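Local coordinates for protein agglutinin alpha chain (PDB 4R6R) that binds D-galactose and the T-antigen disaccharide Gal-beta1,3-GalNAc as a plant lectin of the beta-prism fold and recognises human IgA-1, at residues Thr10-Glu14 against Ser57-Pro61; Arg13-Leu17 against Asp27-Val31; Val54-Leu58 against Tyr93-Gly97; Ser62-Val68 against Thr85-Lys91. The contacts are given in a common frame with arbitrary orientation. Numbering follows the deposited sequence.

How the interactions relate
Interactions 1 and 2 both start from strand 11-19 and share Arg-13 and Glu-14: interaction 2 pairs it with its hairpin partner 25-34, and interaction 1 ties it to the end of edge strand 52-57. Interaction 4 is the corresponding hairpin of the second four-stranded sheet, with the same kind of beta bulge. Interaction 3 joins the two sheets through side chains, Ile-56 and Val-54 lying on tyrosine rings, whereas the hairpins are held by backbone hydrogen bonds, with side-chain bonds added. Interactions 1, 2 and 4 are partly buried, and interaction 3 lies at the surface. Inside the prism, Ile-15 and Leu-17 of interaction 2 meet Phe-86 of interaction 4.

Interaction 1: Thr10-Glu14 against Ser57-Pro61; sequences TGIRE and SLDFP
Segments 10-14 and 57-61 run roughly antiparallel, their touching parts 155° apart end to end. Glu-14 and Ser-57 form a non-hydrogen-bonded antiparallel pair, CA atoms 4.5 Å apart, and Arg-13 lies opposite Leu-58. Leu-58 N donates to Arg-13 O (3.0 Å); the same carbonyl accepts from a water, 2.9 Å from both Arg-13 O and Leu-58 O, which bridges the two segments. Ser-57 OG donates to Glu-14 OE1 (2.8 Å), while Glu-14 OE2 is taken by Lys-55 and Asn-16. Phe-60 CD2 lies over one face of the Arg-13 guanidinium, 3.6 Å from Arg-13 CZ. Arg-13, m at chi1 and extended to chi3, has NE in a salt bridge to Asp-33. Phe-60, chi1 t, also meets Ile-12 O (CD1, 3.5 Å). Ile-12 CG2 touches Leu-58 CD1 (4.1 Å). Asp-59 centres an inverse gamma turn, and a cis peptide precedes Pro-61. Arg-13 and Glu-14 face Val-31 in a classic beta bulge at the chain's corner; across from it edge strand 52-57 ends and its loop begins, in the beta-prism fold.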
loop_
_atom_site.group_PDB
_atom_site.type_symbol
_atom_site.label_atom_id
_atom_site.label_comp_id
_atom_site.label_asym_id
_atom_site.label_seq_id
_atom_site.Cartn_x
_atom_site.Cartn_y
_atom_site.Cartn_z
ATOM N N THR A 10 7.713 -5.598 9.481
ATOM C CA THR A 10 8.254 -5.922 8.109
ATOM C C THR A 10 7.959 -7.373 7.789
ATOM O O THR A 10 8.076 -7.774 6.639
ATOM C CB THR A 10 9.826 -5.710 8.081
ATOM O OG1 THR A 10 10.089 -4.421 8.600
ATOM C CG2 THR A 10 10.422 -5.884 6.630
ATOM N N GLY A 11 7.644 -8.247 8.775
ATOM C CA GLY A 11 7.471 -9.654 8.504
ATOM C C GLY A 11 7.504 -10.412 9.815
ATOM O O GLY A 11 7.421 -9.745 10.879
ATOM N N ILE A 12 7.527 -11.728 9.720
ATOM C CA ILE A 12 7.435 -12.611 10.908
ATOM C C ILE A 12 8.602 -13.569 10.907
ATOM O O ILE A 12 8.913 -14.254 9.921
ATOM C CB ILE A 12 6.104 -13.394 10.972
ATOM C CG1 ILE A 12 4.970 -12.367 11.168
ATOM C CG2 ILE A 12 6.114 -14.395 12.116
ATOM C CD1 ILE A 12 3.598 -12.989 10.938
ATOM N N ARG A 13 9.345 -13.587 12.018
ATOM C CA ARG A 13 10.445 -14.539 12.186
ATOM C C ARG A 13 10.073 -15.770 13.005
ATOM O O ARG A 13 10.546 -16.851 12.696
ATOM C CB ARG A 13 11.677 -13.857 12.831
ATOM C CG ARG A 13 12.335 -12.916 11.808
ATOM C CD ARG A 13 13.342 -11.995 12.565
ATOM N NE ARG A 13 14.147 -11.175 11.607
ATOM C CZ ARG A 13 15.254 -11.599 10.997
ATOM N NH1 ARG A 13 15.888 -10.760 10.173
ATOM N NH2 ARG A 13 15.756 -12.815 11.281
ATOM N N GLU A 14 9.294 -15.631 14.057
ATOM C CA GLU A 14 8.978 -16.761 14.926
ATOM C C GLU A 14 7.704 -16.458 15.674
ATOM O O GLU A 14 7.382 -15.286 16.029
ATOM C CB GLU A 14 10.140 -16.898 15.925
ATOM C CG GLU A 14 10.009 -18.053 16.897
ATOM C CD GLU A 14 11.275 -18.128 17.752
ATOM O OE1 GLU A 14 12.294 -18.677 17.244
ATOM O OE2 GLU A 14 11.288 -17.669 18.908
ATOM N N SER A 57 9.583 -21.551 14.382
ATOM C CA SER A 57 10.701 -20.767 13.937
ATOM C C SER A 57 10.760 -20.783 12.417
ATOM O O SER A 57 11.108 -21.794 11.806
ATOM C CB SER A 57 12.040 -21.352 14.504
ATOM O OG SER A 57 12.086 -21.155 15.902
ATOM N N LEU A 58 10.425 -19.663 11.775
ATOM C CA LEU A 58 10.347 -19.652 10.318
ATOM C C LEU A 58 11.696 -19.326 9.723
ATOM O O LEU A 58 12.452 -18.538 10.293
ATOM C CB LEU A 58 9.404 -18.569 9.823
ATOM C CG LEU A 58 7.982 -18.753 10.419
ATOM C CD1 LEU A 58 7.035 -17.680 9.832
ATOM C CD2 LEU A 58 7.408 -20.146 10.089
ATOM N N ASP A 59 11.938 -19.870 8.527
ATOM C CA ASP A 59 13.198 -19.577 7.822
ATOM C C ASP A 59 13.024 -18.242 7.078
ATOM O O ASP A 59 12.900 -18.183 5.859
ATOM C CB ASP A 59 13.547 -20.758 6.854
ATOM C CG ASP A 59 14.844 -20.504 6.070
ATOM O OD1 ASP A 59 15.627 -19.640 6.505
ATOM O OD2 ASP A 59 15.071 -21.188 5.045
ATOM N N PHE A 60 12.915 -17.148 7.847
ATOM C CA PHE A 60 12.689 -15.818 7.273
ATOM C C PHE A 60 13.994 -15.406 6.558
ATOM O O PHE A 60 15.108 -15.685 7.043
ATOM C CB PHE A 60 12.364 -14.855 8.384
ATOM C CG PHE A 60 12.277 -13.431 7.954
ATOM C CD1 PHE A 60 11.079 -12.872 7.494
ATOM C CD2 PHE A 60 13.403 -12.602 8.033
ATOM C CE1 PHE A 60 11.027 -11.580 7.034
ATOM C CE2 PHE A 60 13.312 -11.263 7.636
ATOM C CZ PHE A 60 12.120 -10.736 7.135
ATOM N N PRO A 61 13.894 -14.780 5.383
ATOM C CA PRO A 61 12.688 -14.340 4.689
ATOM C C PRO A 61 12.143 -15.248 3.612
ATOM O O PRO A 61 11.121 -14.938 2.997
ATOM C CB PRO A 61 13.144 -13.007 4.050
ATOM C CG PRO A 61 14.557 -13.388 3.615
ATOM C CD PRO A 61 15.117 -14.149 4.803
HETATM O O HOH W 1 13.314 -17.619 12.852
#

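Interaction 2: Arg13-Leu17 against Asp27-Val31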
loop_
_atom_site.group_PDB
_atom_site.type_symbol
_atom_site.label_atom_id
_atom_site.label_comp_id
_atom_site.label_asym_id
_atom_site.label_seq_id
_atom_site.Cartn_x
_atom_site.Cartn_y
_atom_site.Cartn_z
ATOM N N ARG A 13 9.345 -13.587 12.018
ATOM C CA ARG A 13 10.445 -14.539 12.186
ATOM C C ARG A 13 10.073 -15.770 13.005
ATOM O O ARG A 13 10.546 -16.851 12.696
ATOM C CB ARG A 13 11.677 -13.857 12.831
ATOM C CG ARG A 13 12.335 -12.916 11.808
ATOM C CD ARG A 13 13.342 -11.995 12.565
ATOM N NE ARG A 13 14.147 -11.175 11.607
ATOM C CZ ARG A 13 15.254 -11.599 10.997
ATOM N NH1 ARG A 13 15.888 -10.760 10.173
ATOM N NH2 ARG A 13 15.756 -12.815 11.281
ATOM N N GLU A 14 9.294 -15.631 14.057
ATOM C CA GLU A 14 8.978 -16.761 14.926
ATOM C C GLU A 14 7.704 -16.458 15.674
ATOM O O GLU A 14 7.382 -15.286 16.029
ATOM C CB GLU A 14 10.140 -16.898 15.925
ATOM C CG GLU A 14 10.009 -18.053 16.897
ATOM C CD GLU A 14 11.275 -18.128 17.752
ATOM O OE1 GLU A 14 12.294 -18.677 17.244
ATOM O OE2 GLU A 14 11.288 -17.669 18.908
ATOM N N ILE A 15 6.930 -17.527 15.905
ATOM C CA ILE A 15 5.717 -17.382 16.755
ATOM C C ILE A 15 5.898 -18.369 17.912
ATOM O O ILE A 15 6.249 -19.557 17.691
ATOM C CB ILE A 15 4.486 -17.760 15.959
ATOM C CG1 ILE A 15 4.233 -16.681 14.880
ATOM C CG2 ILE A 15 3.289 -17.711 16.853
ATOM C CD1 ILE A 15 3.094 -16.978 13.908
ATOM N N ASN A 16 5.727 -17.857 19.109
ATOM C CA ASN A 16 5.769 -18.688 20.316
ATOM C C ASN A 16 4.381 -18.663 20.976
ATOM O O ASN A 16 3.938 -17.633 21.455
ATOM C CB ASN A 16 6.800 -18.135 21.271
ATOM C CG ASN A 16 8.192 -18.286 20.748
ATOM O OD1 ASN A 16 8.759 -19.366 20.753
ATOM N ND2 ASN A 16 8.743 -17.196 20.312
ATOM N N LEU A 17 3.688 -19.802 20.968
ATOM C CA LEU A 17 2.343 -19.831 21.534
ATOM C C LEU A 17 2.227 -21.062 22.430
ATOM O O LEU A 17 3.139 -21.936 22.468
ATOM C CB LEU A 17 1.252 -19.802 20.457
ATOM C CG LEU A 17 1.183 -21.027 19.537
ATOM C CD1 LEU A 17 0.385 -22.160 20.191
ATOM C CD2 LEU A 17 0.454 -20.640 18.256
ATOM N N ASP A 27 -1.046 -18.672 25.667
ATOM C CA ASP A 27 -0.146 -17.517 25.532
ATOM C C ASP A 27 0.161 -17.328 24.014
ATOM O O ASP A 27 0.055 -18.295 23.193
ATOM C CB ASP A 27 1.213 -17.864 26.128
ATOM C CG ASP A 27 1.177 -18.202 27.645
ATOM O OD1 ASP A 27 0.252 -17.859 28.336
ATOM O OD2 ASP A 27 2.195 -18.749 28.103
ATOM N N PHE A 28 0.505 -16.089 23.684
ATOM C CA PHE A 28 0.852 -15.807 22.261
ATOM C C PHE A 28 1.905 -14.737 22.269
ATOM O O PHE A 28 1.750 -13.691 22.896
ATOM C CB PHE A 28 -0.429 -15.342 21.546
ATOM C CG PHE A 28 -0.228 -15.201 20.046
ATOM C CD1 PHE A 28 -0.306 -16.347 19.235
ATOM C CD2 PHE A 28 -0.009 -13.939 19.498
ATOM C CE1 PHE A 28 -0.108 -16.262 17.829
ATOM C CE2 PHE A 28 0.117 -13.848 18.084
ATOM C CZ PHE A 28 0.083 -14.982 17.295
ATOM N N GLN A 29 2.962 -14.977 21.499
ATOM C CA GLN A 29 4.076 -14.021 21.349
ATOM C C GLN A 29 4.699 -14.172 19.973
ATOM O O GLN A 29 4.747 -15.257 19.383
ATOM C CB GLN A 29 5.106 -14.325 22.439
ATOM C CG GLN A 29 6.304 -13.358 22.534
ATOM C CD GLN A 29 7.430 -13.657 21.545
ATOM O OE1 GLN A 29 7.571 -14.752 21.020
ATOM N NE2 GLN A 29 8.285 -12.637 21.319
ATOM N N VAL A 30 5.167 -13.050 19.408
ATOM C CA VAL A 30 5.746 -13.091 18.083
ATOM C C VAL A 30 7.049 -12.325 18.025
ATOM O O VAL A 30 7.157 -11.213 18.578
ATOM C CB VAL A 30 4.766 -12.466 17.068
ATOM C CG1 VAL A 30 5.272 -12.520 15.616
ATOM C CG2 VAL A 30 3.369 -13.149 17.128
ATOM N N VAL A 31 8.032 -12.970 17.394
ATOM C CA VAL A 31 9.245 -12.232 16.983
ATOM C C VAL A 31 9.044 -11.780 15.530
ATOM O O VAL A 31 8.968 -12.668 14.631
ATOM C CB VAL A 31 10.528 -13.077 17.094
ATOM C CG1 VAL A 31 11.747 -12.207 16.677
ATOM C CG2 VAL A 31 10.674 -13.604 18.537
#
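This is the antiparallel pairing of a beta hairpin, strands 11-19 and 25-34, the central two of a four-stranded sheet of the beta-prism fold. The strand axes approach to 4.7 Å at 165°. Asn-16 and Gln-29 form a hydrogen-bonded pair, with Asn-16 N to Gln-29 O and Gln-29 N to Asn-16 O both 2.8 Å. Val-31 N donates to Glu-14 O (2.8 Å), but Val-31 O receives two donors, Arg-13 N at 2.8 Å and Glu-14 N at 3.0 Å: a classic beta bulge where the first strand turns its corner. Ile-15 faces Val-30 between these pairs, and Leu-17 faces Phe-28 beyond them, as non-hydrogen-bonded pairs. Their side chains share the inner face: Ile-15 CG2 lies 3.8 Å from Phe-28 CE1, Leu-17 CB 4.0 Å from Phe-28 CD1. Beyond them Phe-28 meets Phe-116 edge-to-face. The other face is mostly polar, with Val-31 beside Glu-14. Asn-16 ND2 donates to Gln-29 OE1 (2.8 Å) and to Glu-14 OE2 (2.9 Å); Lys-55 NZ makes a salt bridge to Glu-14 and a hydrogen bond to Asn-16 OD1, and Ser-57 OG bonds Glu-14 OE1. Alternation thus gives the sheet a hydrophobic inner side and a hydrogen-bonded amide and carboxylate row outside.

Interaction 3: Val54-Leu58 against Tyr93-Gly97. With EDO (1,2-ethanediol), chain J.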
loop_
_atom_site.group_PDB
_atom_site.type_symbol
_atom_site.label_atom_id
_atom_site.label_comp_id
_atom_site.label_asym_id
_atom_site.label_seq_id
_atom_site.Cartn_x
_atom_site.Cartn_y
_atom_site.Cartn_z
ATOM N N VAL A 54 4.875 -24.115 22.231
ATOM C CA VAL A 54 5.442 -24.521 20.951
ATOM C C VAL A 54 6.134 -23.301 20.304
ATOM O O VAL A 54 5.658 -22.152 20.395
ATOM C CB VAL A 54 4.432 -25.171 20.003
ATOM C CG1 VAL A 54 3.368 -24.200 19.619
ATOM C CG2 VAL A 54 5.134 -25.703 18.735
ATOM N N LYS A 55 7.291 -23.574 19.661
ATOM C CA LYS A 55 8.060 -22.504 19.042
ATOM C C LYS A 55 8.029 -22.769 17.545
ATOM O O LYS A 55 8.474 -23.856 17.106
ATOM C CB LYS A 55 9.517 -22.529 19.531
ATOM C CG LYS A 55 10.348 -21.387 18.962
ATOM C CD LYS A 55 11.813 -21.582 19.344
ATOM C CE LYS A 55 12.016 -21.213 20.806
ATOM N NZ LYS A 55 11.601 -19.792 21.010
ATOM N N ILE A 56 7.472 -21.823 16.772
ATOM C CA ILE A 56 7.412 -21.966 15.297
ATOM C C ILE A 56 8.463 -21.003 14.789
ATOM O O ILE A 56 8.275 -19.785 14.684
ATOM C CB ILE A 56 6.031 -21.553 14.798
ATOM C CG1 ILE A 56 4.981 -22.465 15.461
ATOM C CG2 ILE A 56 5.979 -21.464 13.245
ATOM C CD1 ILE A 56 3.561 -21.941 15.374
ATOM N N SER A 57 9.583 -21.551 14.382
ATOM C CA SER A 57 10.701 -20.767 13.937
ATOM C C SER A 57 10.760 -20.783 12.417
ATOM O O SER A 57 11.108 -21.794 11.806
ATOM C CB SER A 57 12.040 -21.352 14.504
ATOM O OG SER A 57 12.086 -21.155 15.902
ATOM N N LEU A 58 10.425 -19.663 11.775
ATOM C CA LEU A 58 10.347 -19.652 10.318
ATOM C C LEU A 58 11.696 -19.326 9.723
ATOM O O LEU A 58 12.452 -18.538 10.293
ATOM C CB LEU A 58 9.404 -18.569 9.823
ATOM C CG LEU A 58 7.982 -18.753 10.419
ATOM C CD1 LEU A 58 7.035 -17.680 9.832
ATOM C CD2 LEU A 58 7.408 -20.146 10.089
ATOM N N TYR A 93 2.232 -25.927 10.361
ATOM C CA TYR A 93 2.488 -26.001 11.794
ATOM C C TYR A 93 1.138 -26.025 12.471
ATOM O O TYR A 93 0.327 -25.049 12.368
ATOM C CB TYR A 93 3.212 -24.716 12.238
ATOM C CG TYR A 93 4.550 -24.532 11.556
ATOM C CD1 TYR A 93 4.664 -23.823 10.348
ATOM C CD2 TYR A 93 5.716 -25.025 12.117
ATOM C CE1 TYR A 93 5.891 -23.636 9.714
ATOM C CE2 TYR A 93 6.939 -24.868 11.466
ATOM C CZ TYR A 93 7.020 -24.127 10.284
ATOM O OH TYR A 93 8.200 -23.955 9.597
ATOM N N GLY A 94 0.836 -27.114 13.197
ATOM C CA GLY A 94 -0.432 -27.290 13.876
ATOM C C GLY A 94 -1.288 -28.351 13.139
ATOM O O GLY A 94 -0.809 -29.052 12.234
ATOM N N PRO A 95 -2.538 -28.523 13.550
ATOM C CA PRO A 95 -3.212 -27.684 14.526
ATOM C C PRO A 95 -2.749 -27.806 15.966
ATOM O O PRO A 95 -2.339 -28.877 16.451
ATOM C CB PRO A 95 -4.649 -28.140 14.449
ATOM C CG PRO A 95 -4.545 -29.603 14.051
ATOM C CD PRO A 95 -3.455 -29.553 12.988
ATOM N N TYR A 96 -2.765 -26.665 16.606
ATOM C CA TYR A 96 -2.512 -26.537 18.076
ATOM C C TYR A 96 -3.821 -26.226 18.746
ATOM O O TYR A 96 -4.519 -25.305 18.335
ATOM C CB TYR A 96 -1.526 -25.399 18.344
ATOM C CG TYR A 96 -0.248 -25.595 17.576
ATOM C CD1 TYR A 96 0.596 -26.669 17.864
ATOM C CD2 TYR A 96 0.092 -24.713 16.531
ATOM C CE1 TYR A 96 1.784 -26.869 17.147
ATOM C CE2 TYR A 96 1.250 -24.881 15.826
ATOM C CZ TYR A 96 2.091 -25.964 16.152
ATOM O OH TYR A 96 3.237 -26.124 15.393
ATOM N N GLY A 97 -4.167 -26.934 19.831
ATOM C CA GLY A 97 -5.406 -26.665 20.590
ATOM C C GLY A 97 -6.431 -27.737 20.249
ATOM O O GLY A 97 -6.066 -28.933 20.009
HETATM C C1 EDO J . 10.933 -25.808 17.966
HETATM O O1 EDO J . 11.545 -24.647 17.373
HETATM C C2 EDO J . 11.873 -26.412 19.008
HETATM O O2 EDO J . 11.789 -25.692 20.251
HETATM O O HOH W 2 10.410 -24.467 11.216
HETATM O O HOH W 3 11.504 -23.351 9.274
#
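Strands 54-57 and 93-97 run nearly antiparallel, at 151°, but their axes come no closer than 9.1 Å, too far for backbone pairing; even the nearest CA atoms, those of Ile-56 and Tyr-93, are 7.3 Å apart. Side chains fill the gap. Ile-56 CG2 sits over the face of the Tyr-93 ring, 3.7 Å from its centroid, and Val-54 CG1 lies 4.0 Å from the centroid of the Tyr-96 ring, two CH-pi contacts side by side. Ile-56 also reaches the second ring, CD1 to Tyr-96 CE2 3.8 Å, and Leu-58 CD2 comes within 3.8 Å of Tyr-93 CE1. A water 2.8 Å from both Ser-57 O and Tyr-93 OH donates to each, a polar rim beside the apolar contact; the tyrosine hydroxyl is also hydrogen-bonded to Glu-63 OE2. A cis peptide precedes Pro-95, between the two tyrosines. The strands of both segments are outermost within this chain in two different four-stranded sheets of the beta prism: 52-57 pairs with strand 11-19, and 92-97 with strand 78-88.

Interaction 4: Ser62-Val68 against Thr85-Lys91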
loop_
_atom_site.group_PDB
_atom_site.type_symbol
_atom_site.label_atom_id
_atom_site.label_comp_id
_atom_site.label_asym_id
_atom_site.label_seq_id
_atom_site.Cartn_x
_atom_site.Cartn_y
_atom_site.Cartn_z
ATOM N N SER A 62 12.753 -16.411 3.380
ATOM C CA SER A 62 12.223 -17.234 2.290
ATOM C C SER A 62 10.948 -17.971 2.641
ATOM O O SER A 62 10.141 -18.298 1.744
ATOM C CB SER A 62 13.307 -18.223 1.811
ATOM O OG SER A 62 13.564 -19.201 2.773
ATOM N N GLU A 63 10.778 -18.210 3.948
ATOM C CA GLU A 63 9.554 -18.878 4.484
ATOM C C GLU A 63 8.569 -17.859 5.069
ATOM O O GLU A 63 9.009 -17.033 5.838
ATOM C CB GLU A 63 9.887 -19.928 5.559
ATOM C CG GLU A 63 8.642 -20.670 6.060
ATOM C CD GLU A 63 8.902 -21.766 7.064
ATOM O OE1 GLU A 63 10.000 -21.805 7.641
ATOM O OE2 GLU A 63 7.983 -22.600 7.277
ATOM N N TYR A 64 7.296 -17.908 4.661
ATOM C CA TYR A 64 6.323 -16.970 5.180
ATOM C C TYR A 64 4.971 -17.651 5.199
ATOM O O TYR A 64 4.664 -18.559 4.434
ATOM C CB TYR A 64 6.266 -15.680 4.297
ATOM C CG TYR A 64 6.002 -15.971 2.845
ATOM C CD1 TYR A 64 4.716 -16.096 2.361
ATOM C CD2 TYR A 64 7.080 -16.226 1.969
ATOM C CE1 TYR A 64 4.474 -16.409 1.020
ATOM C CE2 TYR A 64 6.845 -16.541 0.645
ATOM C CZ TYR A 64 5.565 -16.660 0.199
ATOM O OH TYR A 64 5.337 -16.959 -1.127
ATOM N N ILE A 65 4.124 -17.140 6.098
ATOM C CA ILE A 65 2.744 -17.678 6.293
ATOM C C ILE A 65 1.865 -17.351 5.061
ATOM O O ILE A 65 1.832 -16.215 4.618
ATOM C CB ILE A 65 2.123 -17.157 7.590
ATOM C CG1 ILE A 65 2.932 -17.690 8.778
ATOM C CG2 ILE A 65 0.639 -17.569 7.688
ATOM C CD1 ILE A 65 2.717 -16.854 10.054
ATOM N N MET A 66 1.198 -18.389 4.577
ATOM C CA MET A 66 0.229 -18.306 3.468
ATOM C C MET A 66 -1.213 -18.456 3.914
ATOM O O MET A 66 -2.144 -18.067 3.231
ATOM C CB MET A 66 0.592 -19.338 2.364
ATOM C CG MET A 66 1.936 -19.031 1.707
ATOM S SD MET A 66 2.293 -20.299 0.428
ATOM C CE MET A 66 1.105 -19.949 -0.912
ATOM N N GLU A 67 -1.447 -19.090 5.062
ATOM C CA GLU A 67 -2.817 -19.257 5.549
ATOM C C GLU A 67 -2.779 -19.415 7.042
ATOM O O GLU A 67 -1.937 -20.172 7.551
ATOM C CB GLU A 67 -3.531 -20.513 4.957
ATOM C CG GLU A 67 -4.992 -20.618 5.417
ATOM C CD GLU A 67 -5.804 -21.669 4.678
ATOM O OE1 GLU A 67 -5.283 -22.283 3.720
ATOM O OE2 GLU A 67 -6.974 -21.879 5.018
ATOM N N VAL A 68 -3.652 -18.676 7.731
ATOM C CA VAL A 68 -3.907 -18.948 9.159
ATOM C C VAL A 68 -5.280 -19.500 9.238
ATOM O O VAL A 68 -6.222 -18.920 8.677
ATOM C CB VAL A 68 -3.797 -17.663 9.982
ATOM C CG1 VAL A 68 -4.160 -17.961 11.434
ATOM C CG2 VAL A 68 -2.394 -17.076 9.807
ATOM N N THR A 85 -3.809 -23.091 13.167
ATOM C CA THR A 85 -2.852 -23.743 12.248
ATOM C C THR A 85 -2.233 -22.693 11.360
ATOM O O THR A 85 -2.930 -21.796 10.869
ATOM C CB THR A 85 -3.583 -24.755 11.348
ATOM O OG1 THR A 85 -4.203 -25.727 12.210
ATOM C CG2 THR A 85 -2.587 -25.441 10.366
ATOM N N PHE A 86 -0.930 -22.755 11.219
ATOM C CA PHE A 86 -0.185 -21.840 10.340
ATOM C C PHE A 86 0.412 -22.610 9.166
ATOM O O PHE A 86 1.292 -23.504 9.345
ATOM C CB PHE A 86 0.955 -21.155 11.136
ATOM C CG PHE A 86 0.455 -20.289 12.244
ATOM C CD1 PHE A 86 0.109 -18.960 12.008
ATOM C CD2 PHE A 86 0.305 -20.805 13.552
ATOM C CE1 PHE A 86 -0.425 -18.150 13.015
ATOM C CE2 PHE A 86 -0.220 -19.970 14.571
ATOM C CZ PHE A 86 -0.594 -18.655 14.320
ATOM N N LYS A 87 -0.041 -22.307 7.954
ATOM C CA LYS A 87 0.537 -22.947 6.792
ATOM C C LYS A 87 1.455 -21.940 6.136
ATOM O O LYS A 87 1.028 -20.807 5.848
ATOM C CB LYS A 87 -0.566 -23.347 5.797
ATOM C CG LYS A 87 -0.021 -23.922 4.504
ATOM C CD LYS A 87 -1.194 -23.972 3.562
ATOM C CE LYS A 87 -0.733 -24.264 2.152
ATOM N NZ LYS A 87 -1.971 -24.626 1.391
ATOM N N THR A 88 2.719 -22.328 5.850
ATOM C CA THR A 88 3.647 -21.452 5.133
ATOM C C THR A 88 3.886 -22.070 3.780
ATOM O O THR A 88 3.295 -23.124 3.436
ATOM C CB THR A 88 5.033 -21.282 5.812
ATOM O OG1 THR A 88 5.747 -22.516 5.829
ATOM C CG2 THR A 88 4.909 -20.944 7.301
ATOM N N ASN A 89 4.721 -21.377 3.002
ATOM C CA ASN A 89 5.133 -21.900 1.684
ATOM C C ASN A 89 5.976 -23.143 1.804
ATOM O O ASN A 89 6.232 -23.805 0.786
ATOM C CB ASN A 89 5.817 -20.820 0.835
ATOM C CG ASN A 89 7.016 -20.206 1.526
ATOM O OD1 ASN A 89 7.063 -20.061 2.755
ATOM N ND2 ASN A 89 7.987 -19.839 0.750
ATOM N N LYS A 90 6.439 -23.490 2.998
ATOM C CA LYS A 90 7.318 -24.640 3.190
ATOM C C LYS A 90 6.664 -25.786 3.926
ATOM O O LYS A 90 6.926 -26.938 3.635
ATOM C CB LYS A 90 8.604 -24.191 3.901
ATOM C CG LYS A 90 9.369 -23.080 3.170
ATOM C CD LYS A 90 9.742 -23.419 1.725
ATOM C CE LYS A 90 10.380 -22.234 1.012
ATOM N NZ LYS A 90 11.865 -22.264 1.109
ATOM N N LYS A 91 5.816 -25.511 4.914
ATOM C CA LYS A 91 5.167 -26.593 5.660
ATOM C C LYS A 91 4.029 -26.096 6.529
ATOM O O LYS A 91 3.738 -24.895 6.503
ATOM C CB LYS A 91 6.175 -27.349 6.496
ATOM C CG LYS A 91 6.654 -26.506 7.648
ATOM C CD LYS A 91 7.777 -27.216 8.413
ATOM C CE LYS A 91 7.185 -28.242 9.364
ATOM N NZ LYS A 91 8.052 -29.451 9.434
HETATM O O HOH W 4 -3.558 -21.709 1.556
#
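The hairpin of strands 65-75 and 78-88, the central pair of another four-stranded sheet of the beta-prism fold, supplies this contact, together with the loop residues that flank it. The short strands 65-68 and 85-88 run antiparallel at 152°, 4.4 Å apart at closest. Glu-67 and Lys-87 are a hydrogen-bonded pair, with Lys-87 N to Glu-67 O at 2.9 Å. Lys-87 O accepts both Met-66 N (2.7 Å) and Glu-67 N (3.1 Å), so the register slips by one in a classic beta bulge. On the inner face Phe-86 CD1 lies 3.9 Å from Ile-65 CD1 and 3.8 Å from Val-68 CG2; Ile-15 and Leu-17 of the neighbouring sheet also touch Phe-86. Past the strand ends, Asn-89 takes over through its side chain: OD1 accepts from Tyr-64 N (2.9 Å), ND2 donates to Ser-62 O (2.8 Å), and its amide group lies over one face of the Tyr-64 ring. Asn-89 N still donates to Tyr-64 O (3.2 Å). Residues 68-89 form the IgA-binding region, so strand 85-88 belongs to it. Thr-88 OG1 accepts from Lys-90 N, an ST turn, and from Lys-91 N, an ST motif, both at 3.1 Å. Glu-63 OE2, also hydrogen-bonded to Tyr-93 OH, accepts from Thr-88 OG1 at 2.7 Å.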